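Local structure of conjugal transfer protein TRWB (Escherichia coli, 1E9R) at the interface of chains A and B. The protein serves as the coupling protein of bacterial conjugation, forming helicase-like hexameric rings that probably use nucleotide hydrolysis to pump DNA towards the transfer channel. Sequence-based numbering; all coordinates share one arbitrary frame. Chains: chain A/B, Conjugal transfer protein TRWB.

The interface of chains A and B. Residues chain A 61-62, 316; chain B 301-302, 332, 335-336.
A:Thr62 and B:Thr302 meet hydroxyl to hydroxyl where the P-loop (Walker A motif) of one RecA-like subunit faces its neighbour in the hexamer, an example of a nucleotide-binding loop placed at a ring-ATPase seam. Their side chains cross obliquely, with OG1 of A:Thr62 3.3 Å from OG1 of B:Thr302. The amide oxygen OE1 of A:Gln316 completes a nearly equilateral triangle of oxygens, lying 3.4 Å from B:Thr302 OG1 and at a similar separation from the A:Thr62 hydroxyl. All three links are weak. Each hydroxyl has one proton, so at any moment at most two can be hydrogen bonds: either both hydroxyls point at OE1, or one points at the other, in a direction not decided.

A:Gln316 reaches this point because CG sits between the backbone N and carbonyl carbon (chi1 81°) and the chain then runs out extended. With OE1 turned to the threonines, NE2 of A:Gln316 is directed towards helix 327-334, 3.9 Å from the methyl CG2 of B:Thr332. The hydroxyl OG of B:Ser336 lies 4.0 Å from NE2 of A:Gln316, too far for a hydrogen bond; it donates its own proton to the backbone O of B:Thr332 at 2.8 Å, tilted 25° from the carbonyl plane, a bond that ties the following turn to the helix end.

Beside the polar triangle, A:Thr62 turns CG2 anti to its backbone N, laying this methyl 3.9 Å from B:Thr302 CA on helix 297-303.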
loop_
_atom_site.group_PDB
_atom_site.type_symbol
_atom_site.label_atom_id
_atom_site.label_comp_id
_atom_site.label_asym_id
_atom_site.label_seq_id
_atom_site.Cartn_x
_atom_site.Cartn_y
_atom_site.Cartn_z
ATOM N N ALA A 61 -6.737 24.520 11.702
ATOM C CA ALA A 61 -5.315 24.787 11.484
ATOM C C ALA A 61 -4.753 25.708 12.565
ATOM O O ALA A 61 -5.487 26.207 13.417
ATOM C CB ALA A 61 -5.104 25.416 10.112
ATOM N N THR A 62 -3.444 25.934 12.523
ATOM C CA THR A 62 -2.801 26.794 13.513
ATOM C C THR A 62 -3.329 28.211 13.385
ATOM O O THR A 62 -3.542 28.698 12.274
ATOM C CB THR A 62 -1.258 26.871 13.324
ATOM O OG1 THR A 62 -0.727 25.570 13.084
ATOM C CG2 THR A 62 -0.602 27.420 14.575
ATOM N N GLN A 316 -5.225 19.979 15.234
ATOM C CA GLN A 316 -4.833 20.861 14.140
ATOM C C GLN A 316 -4.662 20.135 12.820
ATOM O O GLN A 316 -4.906 20.705 11.758
ATOM C CB GLN A 316 -3.544 21.616 14.466
ATOM C CG GLN A 316 -2.285 20.828 14.242
ATOM C CD GLN A 316 -1.083 21.728 14.060
ATOM O OE1 GLN A 316 -0.848 22.630 14.871
ATOM N NE2 GLN A 316 -0.313 21.496 12.987
ATOM N N LEU B 301 6.743 26.394 13.644
ATOM C CA LEU B 301 5.716 26.992 12.786
ATOM C C LEU B 301 4.399 27.155 13.518
ATOM O O LEU B 301 3.586 28.007 13.182
ATOM C CB LEU B 301 5.479 26.117 11.566
ATOM C CG LEU B 301 6.633 26.091 10.573
ATOM C CD1 LEU B 301 6.425 24.999 9.534
ATOM C CD2 LEU B 301 6.730 27.453 9.918
ATOM N N THR B 302 4.224 26.339 14.543
ATOM C CA THR B 302 3.014 26.304 15.327
ATOM C C THR B 302 3.051 27.032 16.662
ATOM O O THR B 302 2.045 27.589 17.094
ATOM C CB THR B 302 2.656 24.837 15.562
ATOM O OG1 THR B 302 2.100 24.304 14.355
ATOM C CG2 THR B 302 1.699 24.678 16.735
ATOM N N THR B 332 0.893 17.912 7.024
ATOM C CA THR B 332 0.788 18.676 8.250
ATOM C C THR B 332 1.738 19.859 8.211
ATOM O O THR B 332 1.410 20.947 8.700
ATOM C CB THR B 332 1.146 17.818 9.452
ATOM O OG1 THR B 332 0.278 16.681 9.486
ATOM C CG2 THR B 332 1.018 18.634 10.743
ATOM N N ALA B 335 0.473 22.396 5.841
ATOM C CA ALA B 335 -0.707 22.984 6.452
ATOM C C ALA B 335 -0.337 23.945 7.577
ATOM O O ALA B 335 -1.199 24.643 8.116
ATOM C CB ALA B 335 -1.620 21.879 6.980
ATOM N N SER B 336 0.943 23.979 7.937
ATOM C CA SER B 336 1.394 24.854 9.010
ATOM C C SER B 336 1.696 26.266 8.515
ATOM O O SER B 336 1.905 27.177 9.312
ATOM C CB SER B 336 2.606 24.243 9.704
ATOM O OG SER B 336 2.219 23.038 10.341
#